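Local coordinates for protein hydroxyethylthiazole kinase (Pyrococcus horikoshii, PDB 3HPD) that probably phosphorylates the hydroxyl group of 4-methyl-5-beta-hydroxyethylthiazole with ATP and magnesium, a step in the biosynthesis of thiamine diphosphate, at residues A[9-14]-A[37-42]; A[52-57]-A[83-88]; A[180-185]-A[221-226]. All coordinates share one frame; numbering follows the deposited sequence.

Contact 1 of 3, residues A[9-14]-A[37-42]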
ATOM      1  N   LYS A   9      -2.340  24.158 -14.717  1.00 17.16           N
ATOM      2  CA  LYS A   9      -1.600  25.266 -14.137  1.00 18.46           C
ATOM      3  C   LYS A   9      -2.238  25.692 -12.820  1.00 17.16           C
ATOM      4  O   LYS A   9      -1.534  25.960 -11.844  1.00 16.53           O
ATOM      5  CB  LYS A   9      -1.554  26.442 -15.117  1.00 21.65           C
ATOM      6  CG  LYS A   9      -0.683  26.181 -16.337  1.00 26.93           C
ATOM      7  CD  LYS A   9      -0.687  27.362 -17.298  1.00 31.79           C
ATOM      8  CE  LYS A   9       0.214  27.097 -18.498  1.00 32.50           C
ATOM      9  NZ  LYS A   9       0.178  28.227 -19.471  1.00 36.60           N
ATOM     10  N   ARG A  10      -3.570  25.743 -12.789  1.00 17.01           N
ATOM     11  CA  ARG A  10      -4.286  26.132 -11.575  1.00 18.90           C
ATOM     12  C   ARG A  10      -4.064  25.137 -10.438  1.00 18.31           C
ATOM     13  O   ARG A  10      -3.914  25.530  -9.279  1.00 16.87           O
ATOM     14  CB  ARG A  10      -5.787  26.267 -11.845  1.00 21.63           C
ATOM     15  CG  ARG A  10      -6.160  27.504 -12.642  1.00 26.98           C
ATOM     16  CD  ARG A  10      -7.625  27.879 -12.439  1.00 31.18           C
ATOM     17  NE  ARG A  10      -8.534  26.847 -12.925  1.00 36.95           N
ATOM     18  CZ  ARG A  10      -8.630  26.480 -14.199  1.00 39.41           C
ATOM     19  NH1 ARG A  10      -7.872  27.062 -15.120  1.00 41.23           N
ATOM     20  NH2 ARG A  10      -9.485  25.530 -14.555  1.00 40.04           N
ATOM     21  N   VAL A  11      -4.053  23.850 -10.767  1.00 16.18           N
ATOM     22  CA  VAL A  11      -3.832  22.826  -9.752  1.00 15.34           C
ATOM     23  C   VAL A  11      -2.459  23.021  -9.122  1.00 15.71           C
ATOM     24  O   VAL A  11      -2.310  22.992  -7.903  1.00 16.51           O
ATOM     25  CB  VAL A  11      -3.898  21.401 -10.355  1.00 14.87           C
ATOM     26  CG1 VAL A  11      -3.357  20.380  -9.353  1.00 15.65           C
ATOM     27  CG2 VAL A  11      -5.327  21.060 -10.721  1.00 13.05           C
ATOM     28  N   ARG A  12      -1.455  23.237  -9.962  1.00 15.81           N
ATOM     29  CA  ARG A  12      -0.099  23.408  -9.473  1.00 16.62           C
ATOM     30  C   ARG A  12       0.148  24.720  -8.737  1.00 17.71           C
ATOM     31  O   ARG A  12       0.981  24.778  -7.830  1.00 17.23           O
ATOM     32  CB  ARG A  12       0.875  23.231 -10.634  1.00 17.01           C
ATOM     33  CG  ARG A  12       0.844  21.805 -11.151  1.00 16.87           C
ATOM     34  CD  ARG A  12       1.697  21.601 -12.370  1.00 18.83           C
ATOM     35  NE  ARG A  12       1.802  20.181 -12.696  1.00 17.82           N
ATOM     36  CZ  ARG A  12       2.349  19.717 -13.813  1.00 16.71           C
ATOM     37  NH1 ARG A  12       2.833  20.565 -14.711  1.00 15.05           N
ATOM     38  NH2 ARG A  12       2.420  18.410 -14.027  1.00 14.85           N
ATOM     39  N   GLU A  13      -0.579  25.766  -9.112  1.00 18.97           N
ATOM     40  CA  GLU A  13      -0.423  27.058  -8.450  1.00 20.91           C
ATOM     41  C   GLU A  13      -1.132  27.055  -7.098  1.00 20.00           C
ATOM     42  O   GLU A  13      -0.599  27.551  -6.107  1.00 20.75           O
ATOM     43  CB  GLU A  13      -1.005  28.183  -9.311  1.00 22.69           C
ATOM     44  CG  GLU A  13      -0.391  28.306 -10.689  1.00 28.71           C
ATOM     45  CD  GLU A  13      -1.008  29.429 -11.500  1.00 32.47           C
ATOM     46  OE1 GLU A  13      -2.250  29.565 -11.481  1.00 34.43           O
ATOM     47  OE2 GLU A  13      -0.255  30.170 -12.167  1.00 35.54           O
ATOM     48  N   ARG A  14      -2.332  26.481  -7.063  1.00 19.20           N
ATOM     49  CA  ARG A  14      -3.128  26.438  -5.842  1.00 18.96           C
ATOM     50  C   ARG A  14      -2.828  25.283  -4.887  1.00 18.48           C
ATOM     51  O   ARG A  14      -3.133  25.375  -3.696  1.00 16.70           O
ATOM     52  CB  ARG A  14      -4.618  26.424  -6.192  1.00 22.02           C
ATOM     53  CG  ARG A  14      -5.109  27.665  -6.929  1.00 26.73           C
ATOM     54  CD  ARG A  14      -6.631  27.677  -7.002  1.00 31.17           C
ATOM     55  NE  ARG A  14      -7.160  28.836  -7.718  1.00 35.15           N
ATOM     56  CZ  ARG A  14      -6.963  29.067  -9.011  1.00 37.07           C
ATOM     57  NH1 ARG A  14      -6.245  28.216  -9.728  1.00 38.66           N
ATOM     58  NH2 ARG A  14      -7.488  30.141  -9.587  1.00 37.51           N
ATOM     59  N   LEU A  37       1.257  15.156  -9.345  1.00 11.05           N
ATOM     60  CA  LEU A  37       0.524  16.132 -10.152  1.00 11.59           C
ATOM     61  C   LEU A  37       0.721  17.556  -9.634  1.00 12.72           C
ATOM     62  O   LEU A  37       0.751  18.511 -10.413  1.00 11.12           O
ATOM     63  CB  LEU A  37      -0.974  15.813 -10.156  1.00 11.59           C
ATOM     64  CG  LEU A  37      -1.845  16.756 -10.996  1.00 12.11           C
ATOM     65  CD1 LEU A  37      -1.650  16.444 -12.472  1.00 13.04           C
ATOM     66  CD2 LEU A  37      -3.309  16.598 -10.614  1.00 12.73           C
ATOM     67  N   GLY A  38       0.840  17.693  -8.317  1.00 12.57           N
ATOM     68  CA  GLY A  38       1.022  19.011  -7.730  1.00 12.41           C
ATOM     69  C   GLY A  38      -0.001  19.337  -6.656  1.00 13.02           C
ATOM     70  O   GLY A  38      -0.067  20.469  -6.178  1.00 14.53           O
ATOM     71  N   ALA A  39      -0.814  18.356  -6.277  1.00 11.58           N
ATOM     72  CA  ALA A  39      -1.822  18.569  -5.239  1.00 10.75           C
ATOM     73  C   ALA A  39      -1.331  17.932  -3.942  1.00 11.33           C
ATOM     74  O   ALA A  39      -0.235  17.374  -3.900  1.00 11.87           O
ATOM     75  CB  ALA A  39      -3.154  17.951  -5.660  1.00  9.65           C
ATOM     76  N   SER A  40      -2.134  18.032  -2.886  1.00 10.74           N
ATOM     77  CA  SER A  40      -1.781  17.449  -1.592  1.00 12.34           C
ATOM     78  C   SER A  40      -2.873  16.483  -1.147  1.00 12.11           C
ATOM     79  O   SER A  40      -4.045  16.848  -1.077  1.00 13.28           O
ATOM     80  CB  SER A  40      -1.615  18.543  -0.532  1.00 14.53           C
ATOM     81  OG  SER A  40      -0.531  19.399  -0.844  1.00 19.07           O
ATOM     82  N   PRO A  41      -2.502  15.231  -0.842  1.00 11.46           N
ATOM     83  CA  PRO A  41      -3.514  14.270  -0.409  1.00 11.05           C
ATOM     84  C   PRO A  41      -3.611  14.164   1.106  1.00 12.12           C
ATOM     85  O   PRO A  41      -2.676  14.500   1.830  1.00 12.02           O
ATOM     86  CB  PRO A  41      -3.002  12.969  -0.995  1.00 11.13           C
ATOM     87  CG  PRO A  41      -1.517  13.097  -0.726  1.00 11.63           C
ATOM     88  CD  PRO A  41      -1.228  14.543  -1.141  1.00 10.56           C
ATOM     89  N   VAL A  42      -4.760  13.701   1.569  1.00 10.84           N
ATOM     90  CA  VAL A  42      -4.972  13.438   2.980  1.00 11.50           C
ATOM     91  C   VAL A  42      -5.987  12.311   3.027  1.00 11.46           C
ATOM     92  O   VAL A  42      -7.084  12.426   2.478  1.00 11.31           O
ATOM     93  CB  VAL A  42      -5.497  14.666   3.778  1.00 12.25           C
ATOM     94  CG1 VAL A  42      -6.830  15.151   3.231  1.00 14.02           C
ATOM     95  CG2 VAL A  42      -5.635  14.284   5.253  1.00 15.15           C
TER
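Arg12 and Gly38 bring their backbones close together where helix 2-14 passes the end of helix 27-37, with Arg12 CA 4.9 Å from Gly38 CA. Gly38 has no side chain to block this approach. A CB at Gly38 would point at the helix and clash with Arg12 CG, and with phi at 126° it would also press on Leu37 O. The side chain of Arg12 makes the polar link. Its CG stands anti to the carbonyl carbon (chi1 -66°), and the extended chain beyond it carries NE to the end of helix 27-37. Arg12 NE donates to Leu37 O at 3.0 Å in a nearly straight bond of 167°. The oxygen sits at the edge of the guanidinium, in its plane. Gly38 is the C-prime residue of a Schellman motif that ends helix 27-37. This helix is the crossover of a beta-alpha-beta unit that joins the parallel neighbours 17-21 and 40-43. Arg12 NH1 also donates to Ile249 O, and NH2 weakly to Leu246 O. An alanine in place of Arg12 would probably leave Leu37 O and Ile249 O without these donors, and the side-chain link between the end of helix 27-37 and Ile249 would be lost. Beside the polar link, Val11 CG1 packs 4.0 Å from Leu37 CD2, the two side chains crossing at about a right angle. Val11 CG1 also lies 4.4 Å from Ala39 CB. Phe204 touches both Val11 and Leu37.

Contact 2 of 3, residues A[52-57]-A[83-88]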
ATOM      1  N   GLU A  52     -13.866  18.114  10.599  1.00 14.77           N
ATOM      2  CA  GLU A  52     -12.687  18.974  10.576  1.00 14.28           C
ATOM      3  C   GLU A  52     -11.815  18.757   9.344  1.00 13.18           C
ATOM      4  O   GLU A  52     -11.252  19.708   8.802  1.00 12.95           O
ATOM      5  CB  GLU A  52     -11.854  18.762  11.839  1.00 14.91           C
ATOM      6  CG  GLU A  52     -12.524  19.289  13.094  1.00 20.65           C
ATOM      7  CD  GLU A  52     -11.787  18.886  14.357  1.00 20.73           C
ATOM      8  OE1 GLU A  52     -10.646  19.341  14.551  1.00 21.65           O
ATOM      9  OE2 GLU A  52     -12.356  18.108  15.148  1.00 26.03           O
ATOM     10  N   MET A  53     -11.711  17.511   8.895  1.00 13.57           N
ATOM     11  CA  MET A  53     -10.889  17.209   7.730  1.00 12.65           C
ATOM     12  C   MET A  53     -11.533  17.712   6.432  1.00 12.08           C
ATOM     13  O   MET A  53     -10.852  18.273   5.573  1.00 13.08           O
ATOM     14  CB  MET A  53     -10.627  15.700   7.649  1.00 15.62           C
ATOM     15  CG  MET A  53      -9.364  15.343   6.885  1.00 18.98           C
ATOM     16  SD  MET A  53      -7.891  16.099   7.619  1.00 20.02           S
ATOM     17  CE  MET A  53      -7.305  14.778   8.694  1.00 17.41           C
ATOM     18  N   ILE A  54     -12.841  17.525   6.292  1.00 11.91           N
ATOM     19  CA  ILE A  54     -13.539  17.974   5.089  1.00 12.98           C
ATOM     20  C   ILE A  54     -13.577  19.504   5.039  1.00 13.22           C
ATOM     21  O   ILE A  54     -13.610  20.103   3.963  1.00 14.08           O
ATOM     22  CB  ILE A  54     -14.969  17.395   5.034  1.00 11.76           C
ATOM     23  CG1 ILE A  54     -14.891  15.865   4.954  1.00 14.05           C
ATOM     24  CG2 ILE A  54     -15.715  17.934   3.809  1.00 13.72           C
ATOM     25  CD1 ILE A  54     -16.231  15.171   5.006  1.00 12.04           C
ATOM     26  N   ARG A  55     -13.563  20.129   6.211  1.00 13.02           N
ATOM     27  CA  ARG A  55     -13.559  21.588   6.306  1.00 12.96           C
ATOM     28  C   ARG A  55     -12.215  22.089   5.796  1.00 13.36           C
ATOM     29  O   ARG A  55     -12.114  23.131   5.142  1.00 12.53           O
ATOM     30  CB  ARG A  55     -13.719  22.025   7.761  1.00 13.45           C
ATOM     31  CG  ARG A  55     -15.128  21.951   8.314  1.00 12.78           C
ATOM     32  CD  ARG A  55     -15.119  22.338   9.785  1.00 15.63           C
ATOM     33  NE  ARG A  55     -16.458  22.571  10.321  1.00 15.59           N
ATOM     34  CZ  ARG A  55     -16.691  23.087  11.523  1.00 18.04           C
ATOM     35  NH1 ARG A  55     -15.672  23.421  12.308  1.00 16.00           N
ATOM     36  NH2 ARG A  55     -17.935  23.281  11.939  1.00 20.17           N
ATOM     37  N   LEU A  56     -11.181  21.326   6.119  1.00 13.21           N
ATOM     38  CA  LEU A  56      -9.812  21.644   5.744  1.00 14.44           C
ATOM     39  C   LEU A  56      -9.570  21.423   4.250  1.00 14.33           C
ATOM     40  O   LEU A  56      -8.847  22.189   3.611  1.00 13.24           O
ATOM     41  CB  LEU A  56      -8.865  20.759   6.560  1.00 16.73           C
ATOM     42  CG  LEU A  56      -7.623  21.342   7.228  1.00 22.79           C
ATOM     43  CD1 LEU A  56      -7.954  22.653   7.907  1.00 23.11           C
ATOM     44  CD2 LEU A  56      -7.089  20.329   8.237  1.00 23.09           C
ATOM     45  N   ALA A  57     -10.197  20.384   3.708  1.00 12.85           N
ATOM     46  CA  ALA A  57     -10.045  20.006   2.303  1.00 14.89           C
ATOM     47  C   ALA A  57     -10.714  20.911   1.280  1.00 14.25           C
ATOM     48  O   ALA A  57     -11.604  21.694   1.603  1.00 13.84           O
ATOM     49  CB  ALA A  57     -10.538  18.574   2.107  1.00 16.96           C
ATOM     50  N   ASN A  83     -21.397  18.126   1.091  1.00 14.96           N
ATOM     51  CA  ASN A  83     -22.469  18.839   0.404  1.00 16.15           C
ATOM     52  C   ASN A  83     -22.947  20.055   1.194  1.00 16.29           C
ATOM     53  O   ASN A  83     -23.268  21.087   0.612  1.00 16.61           O
ATOM     54  CB  ASN A  83     -23.644  17.906   0.101  1.00 15.97           C
ATOM     55  CG  ASN A  83     -23.402  17.052  -1.128  1.00 18.76           C
ATOM     56  OD1 ASN A  83     -22.801  17.509  -2.100  1.00 20.27           O
ATOM     57  ND2 ASN A  83     -23.881  15.814  -1.100  1.00 18.05           N
ATOM     58  N   GLU A  84     -22.990  19.941   2.517  1.00 17.53           N
ATOM     59  CA  GLU A  84     -23.415  21.069   3.340  1.00 19.24           C
ATOM     60  C   GLU A  84     -22.425  22.223   3.189  1.00 18.85           C
ATOM     61  O   GLU A  84     -22.821  23.387   3.134  1.00 17.59           O
ATOM     62  CB  GLU A  84     -23.500  20.665   4.818  1.00 22.89           C
ATOM     63  CG  GLU A  84     -24.444  19.508   5.101  1.00 31.08           C
ATOM     64  CD  GLU A  84     -24.624  19.238   6.586  1.00 34.43           C
ATOM     65  OE1 GLU A  84     -23.652  19.416   7.351  1.00 37.98           O
ATOM     66  OE2 GLU A  84     -25.736  18.834   6.987  1.00 37.51           O
ATOM     67  N   LEU A  85     -21.138  21.893   3.111  1.00 16.71           N
ATOM     68  CA  LEU A  85     -20.081  22.896   2.982  1.00 16.96           C
ATOM     69  C   LEU A  85     -19.832  23.349   1.548  1.00 17.66           C
ATOM     70  O   LEU A  85     -19.200  24.381   1.312  1.00 18.18           O
ATOM     71  CB  LEU A  85     -18.772  22.351   3.560  1.00 17.12           C
ATOM     72  CG  LEU A  85     -18.711  22.086   5.066  1.00 18.65           C
ATOM     73  CD1 LEU A  85     -17.497  21.223   5.388  1.00 17.85           C
ATOM     74  CD2 LEU A  85     -18.642  23.412   5.816  1.00 18.03           C
ATOM     75  N   GLY A  86     -20.313  22.573   0.587  1.00 16.91           N
ATOM     76  CA  GLY A  86     -20.096  22.937  -0.797  1.00 17.35           C
ATOM     77  C   GLY A  86     -18.743  22.481  -1.313  1.00 16.00           C
ATOM     78  O   GLY A  86     -18.202  23.070  -2.245  1.00 18.62           O
ATOM     79  N   LYS A  87     -18.177  21.448  -0.697  1.00 15.85           N
ATOM     80  CA  LYS A  87     -16.897  20.918  -1.156  1.00 15.31           C
ATOM     81  C   LYS A  87     -17.222  19.888  -2.243  1.00 14.99           C
ATOM     82  O   LYS A  87     -18.031  18.986  -2.025  1.00 15.35           O
ATOM     83  CB  LYS A  87     -16.142  20.249  -0.001  1.00 17.44           C
ATOM     84  CG  LYS A  87     -15.787  21.183   1.157  1.00 17.43           C
ATOM     85  CD  LYS A  87     -14.937  22.360   0.693  1.00 18.11           C
ATOM     86  CE  LYS A  87     -14.646  23.337   1.832  1.00 18.21           C
ATOM     87  NZ  LYS A  87     -13.693  22.802   2.837  1.00 16.63           N
ATOM     88  N   PRO A  88     -16.605  20.010  -3.430  1.00 13.56           N
ATOM     89  CA  PRO A  88     -16.897  19.044  -4.492  1.00 13.24           C
ATOM     90  C   PRO A  88     -16.564  17.601  -4.126  1.00 13.30           C
ATOM     91  O   PRO A  88     -15.557  17.331  -3.468  1.00 13.37           O
ATOM     92  CB  PRO A  88     -16.074  19.566  -5.670  1.00 14.79           C
ATOM     93  CG  PRO A  88     -14.915  20.231  -5.006  1.00 15.16           C
ATOM     94  CD  PRO A  88     -15.573  20.969  -3.861  1.00 14.98           C
TER
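Lys87 reaches across to the C-terminal end of helix 50-56, where its NZ meets the carbonyls of Ile54 and Arg55 and that of Ala57 just past the helix. The bond from Lys87 NZ to Ala57 O is 2.7 Å long and runs nearly along the C=O axis. Lys87 NZ also donates to Ile54 O at 2.9 Å, in the carbonyl plane and on a lone pair. A third bond, to Arg55 O, is weak, although Lys87 NZ and Arg55 O are 2.8 Å apart. The carbonyl end of a helix would probably stabilise the positive charge of the lysine. The lysine chain is bent at two points: chi2 of -58° turns CD, and chi4 of 71° turns NZ. Its CG rests against Ile54, with Lys87 CG 4.2 Å from Ile54 CG2.

Leu85 adds an apolar contact on the more exposed side. Leu85 CD1 lies 3.8 Å from Arg55 CG, and the two side chains cross at about a right angle. The same methyl, Leu85 CD1, is 4.1 Å from Ile54 CG2. Ile54 packs further on Ala78, Ile81 and Ala82 of helix 69-85, and on Val60 and His19 of the sheet. On the helix of Ile54, Glu52 OE1 accepts a hydrogen bond from Lys100 N of the second subunit.

The turn that places Lys87 is a Schellman motif. Gly86, at positive phi, is its C-prime residue, and Lys87 N bonds to Ala82 O. The arrangement joins the ends of two neighbouring helices in an alpha/beta fold of the ribokinase clan, each helix leading into a parallel strand, 59-63 or 89-92.

Contact 3 of 3, residues A[180-185]-A[221-226]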
ATOM      1  N   VAL A 180     -12.233  11.388 -24.881  1.00 14.06           N
ATOM      2  CA  VAL A 180     -10.796  11.395 -24.632  1.00 14.63           C
ATOM      3  C   VAL A 180     -10.181  10.143 -25.238  1.00 14.24           C
ATOM      4  O   VAL A 180     -10.576   9.029 -24.895  1.00 13.35           O
ATOM      5  CB  VAL A 180     -10.492  11.423 -23.120  1.00 15.20           C
ATOM      6  CG1 VAL A 180      -8.987  11.323 -22.887  1.00 13.12           C
ATOM      7  CG2 VAL A 180     -11.042  12.704 -22.509  1.00 14.90           C
ATOM      8  N   TYR A 181      -9.213  10.328 -26.131  1.00 14.54           N
ATOM      9  CA  TYR A 181      -8.568   9.204 -26.807  1.00 15.89           C
ATOM     10  C   TYR A 181      -7.200   8.824 -26.240  1.00 16.33           C
ATOM     11  O   TYR A 181      -6.615   7.824 -26.663  1.00 16.52           O
ATOM     12  CB  TYR A 181      -8.422   9.514 -28.301  1.00 16.75           C
ATOM     13  CG  TYR A 181      -9.730   9.850 -28.977  1.00 19.15           C
ATOM     14  CD1 TYR A 181     -10.647   8.850 -29.302  1.00 21.58           C
ATOM     15  CD2 TYR A 181     -10.070  11.171 -29.255  1.00 22.45           C
ATOM     16  CE1 TYR A 181     -11.876   9.161 -29.884  1.00 24.73           C
ATOM     17  CE2 TYR A 181     -11.295  11.494 -29.835  1.00 24.96           C
ATOM     18  CZ  TYR A 181     -12.191  10.484 -30.146  1.00 24.07           C
ATOM     19  OH  TYR A 181     -13.404  10.802 -30.706  1.00 27.99           O
ATOM     20  N   ASN A 182      -6.694   9.615 -25.297  1.00 14.17           N
ATOM     21  CA  ASN A 182      -5.391   9.345 -24.695  1.00 15.62           C
ATOM     22  C   ASN A 182      -5.413   8.133 -23.770  1.00 15.34           C
ATOM     23  O   ASN A 182      -6.466   7.757 -23.246  1.00 16.00           O
ATOM     24  CB  ASN A 182      -4.896  10.559 -23.904  1.00 13.98           C
ATOM     25  CG  ASN A 182      -4.607  11.753 -24.792  1.00 16.13           C
ATOM     26  OD1 ASN A 182      -5.313  12.763 -24.745  1.00 14.46           O
ATOM     27  ND2 ASN A 182      -3.567  11.640 -25.614  1.00 14.39           N
ATOM     28  N   GLY A 183      -4.240   7.535 -23.574  1.00 15.34           N
ATOM     29  CA  GLY A 183      -4.128   6.374 -22.710  1.00 13.78           C
ATOM     30  C   GLY A 183      -3.316   5.256 -23.338  1.00 14.36           C
ATOM     31  O   GLY A 183      -2.828   5.381 -24.464  1.00 14.37           O
ATOM     32  N   HIS A 184      -3.157   4.163 -22.603  1.00 13.20           N
ATOM     33  CA  HIS A 184      -2.414   3.017 -23.106  1.00 12.48           C
ATOM     34  C   HIS A 184      -2.936   1.749 -22.450  1.00 13.42           C
ATOM     35  O   HIS A 184      -3.242   1.740 -21.257  1.00 11.35           O
ATOM     36  CB  HIS A 184      -0.913   3.164 -22.836  1.00 12.29           C
ATOM     37  CG  HIS A 184      -0.080   2.179 -23.591  1.00 12.36           C
ATOM     38  ND1 HIS A 184       0.011   0.850 -23.232  1.00 13.06           N
ATOM     39  CD2 HIS A 184       0.607   2.300 -24.753  1.00 12.46           C
ATOM     40  CE1 HIS A 184       0.711   0.196 -24.142  1.00 13.33           C
ATOM     41  NE2 HIS A 184       1.083   1.053 -25.077  1.00 11.79           N
ATOM     42  N   GLU A 185      -3.031   0.680 -23.231  1.00 13.10           N
ATOM     43  CA  GLU A 185      -3.554  -0.582 -22.725  1.00 14.49           C
ATOM     44  C   GLU A 185      -2.800  -1.208 -21.559  1.00 12.94           C
ATOM     45  O   GLU A 185      -3.378  -1.995 -20.815  1.00 13.06           O
ATOM     46  CB  GLU A 185      -3.663  -1.606 -23.861  1.00 18.31           C
ATOM     47  CG  GLU A 185      -2.421  -1.758 -24.706  1.00 24.35           C
ATOM     48  CD  GLU A 185      -2.541  -2.892 -25.709  1.00 31.44           C
ATOM     49  OE1 GLU A 185      -3.634  -3.054 -26.295  1.00 33.10           O
ATOM     50  OE2 GLU A 185      -1.541  -3.614 -25.919  1.00 34.50           O
ATOM     51  N   PHE A 221      -3.852  12.174 -17.321  1.00 10.87           N
ATOM     52  CA  PHE A 221      -3.438  10.825 -16.940  1.00 10.83           C
ATOM     53  C   PHE A 221      -3.201   9.948 -18.164  1.00 10.71           C
ATOM     54  O   PHE A 221      -2.284   9.123 -18.184  1.00  9.47           O
ATOM     55  CB  PHE A 221      -4.494  10.173 -16.045  1.00 10.21           C
ATOM     56  CG  PHE A 221      -4.062   8.855 -15.469  1.00 11.54           C
ATOM     57  CD1 PHE A 221      -3.136   8.808 -14.433  1.00 13.06           C
ATOM     58  CD2 PHE A 221      -4.558   7.661 -15.984  1.00 13.28           C
ATOM     59  CE1 PHE A 221      -2.710   7.587 -13.908  1.00 14.82           C
ATOM     60  CE2 PHE A 221      -4.139   6.432 -15.466  1.00 13.17           C
ATOM     61  CZ  PHE A 221      -3.212   6.397 -14.430  1.00 12.37           C
ATOM     62  N   GLY A 222      -4.042  10.124 -19.180  1.00 10.90           N
ATOM     63  CA  GLY A 222      -3.905   9.346 -20.398  1.00 11.26           C
ATOM     64  C   GLY A 222      -2.577   9.618 -21.080  1.00  9.89           C
ATOM     65  O   GLY A 222      -1.931   8.705 -21.597  1.00 10.88           O
ATOM     66  N   ILE A 223      -2.176  10.884 -21.093  1.00 11.14           N
ATOM     67  CA  ILE A 223      -0.905  11.276 -21.693  1.00 10.99           C
ATOM     68  C   ILE A 223       0.247  10.725 -20.855  1.00 11.65           C
ATOM     69  O   ILE A 223       1.255  10.264 -21.396  1.00 10.97           O
ATOM     70  CB  ILE A 223      -0.775  12.817 -21.780  1.00 11.55           C
ATOM     71  CG1 ILE A 223      -1.826  13.369 -22.754  1.00 11.36           C
ATOM     72  CG2 ILE A 223       0.640  13.197 -22.233  1.00 12.21           C
ATOM     73  CD1 ILE A 223      -1.810  14.888 -22.899  1.00 13.22           C
ATOM     74  N   ALA A 224       0.101  10.775 -19.533  1.00 11.09           N
ATOM     75  CA  ALA A 224       1.147  10.265 -18.651  1.00 10.55           C
ATOM     76  C   ALA A 224       1.355   8.782 -18.937  1.00 10.03           C
ATOM     77  O   ALA A 224       2.486   8.286 -18.913  1.00 10.88           O
ATOM     78  CB  ALA A 224       0.759  10.475 -17.180  1.00 11.08           C
ATOM     79  N   ALA A 225       0.260   8.081 -19.217  1.00 10.49           N
ATOM     80  CA  ALA A 225       0.320   6.654 -19.517  1.00 10.71           C
ATOM     81  C   ALA A 225       1.093   6.411 -20.815  1.00 10.97           C
ATOM     82  O   ALA A 225       1.920   5.501 -20.900  1.00 11.68           O
ATOM     83  CB  ALA A 225      -1.094   6.086 -19.624  1.00 10.26           C
ATOM     84  N   GLU A 226       0.821   7.227 -21.830  1.00 10.79           N
ATOM     85  CA  GLU A 226       1.511   7.097 -23.107  1.00 10.03           C
ATOM     86  C   GLU A 226       3.002   7.368 -22.929  1.00 10.71           C
ATOM     87  O   GLU A 226       3.839   6.632 -23.450  1.00 10.09           O
ATOM     88  CB  GLU A 226       0.921   8.075 -24.129  1.00 10.24           C
ATOM     89  CG  GLU A 226      -0.488   7.710 -24.573  1.00 12.92           C
ATOM     90  CD  GLU A 226      -1.140   8.796 -25.408  1.00 13.76           C
ATOM     91  OE1 GLU A 226      -0.452   9.373 -26.274  1.00 15.10           O
ATOM     92  OE2 GLU A 226      -2.346   9.063 -25.203  1.00 15.20           O
TER
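Asn182 lays its side chain over the turn of helix 210-231 at Gly222 and Ile223. Asn182 CB sits 3.8 Å from Gly222 C. The side chains of Asn182 and Ile223 lie side by side and point the same way, with Asn182 ND2 3.8 Å from Ile223 CG1. Gly222 lets the loop come this near: a CB there would clash with Asn182 CB. The polar centre is Glu226 OE2, which accepts two hydrogen bonds. Asn182 ND2 donates to Glu226 OE2 at 2.9 Å and 163°, from the syn side and 24° out of the carboxylate plane. Gly183 N donates to Glu226 OE2, also at 2.9 Å, on the anti lone pair. Both bonds fall on this one oxygen, which fixes the turn of the carboxylate; the donors are the side chain of one residue and the backbone of the next. The extended chain of Glu226 beyond CG brings the carboxylate to the loop. This loop follows strand 177-180 and leads toward helix 193-205. Gly192, just ahead of that helix, probably binds the thiazole substrate. Gly183 has positive phi, 133°, where a CB would be jammed against Asn182 O. The amide of Asn182 is fixed at both ends, with OD1 accepting from Lys259 N and ND2 donating also to Tyr257 O. Farther along, His184 CB packs 4.3 Å from Ala225 CB. The imidazole of His184 stacks with the ring of Tyr229, and its ND1 accepts from Leu186 N.

In the fold
The three contacts follow one another along the chain; none nests in or crosses another. Contact 1 closes the first loop, from helix 2-14 through strand 17-21 and helix 27-37 to the start of strand 40-43, one of the two outer strands of the sheet in this chain. Contact 2 opens soon after. It closes the loop through strand 59-63 and ties helix 50-56 to the end of helix 69-85. The two touch where Val42 packs on Met53, though their centres are about 17 Å apart. Contact 3 comes much later and joins the loop after strand 177-180 to helix 210-231. It lies across the chain's centre from contact 2, their centres about 31 Å apart.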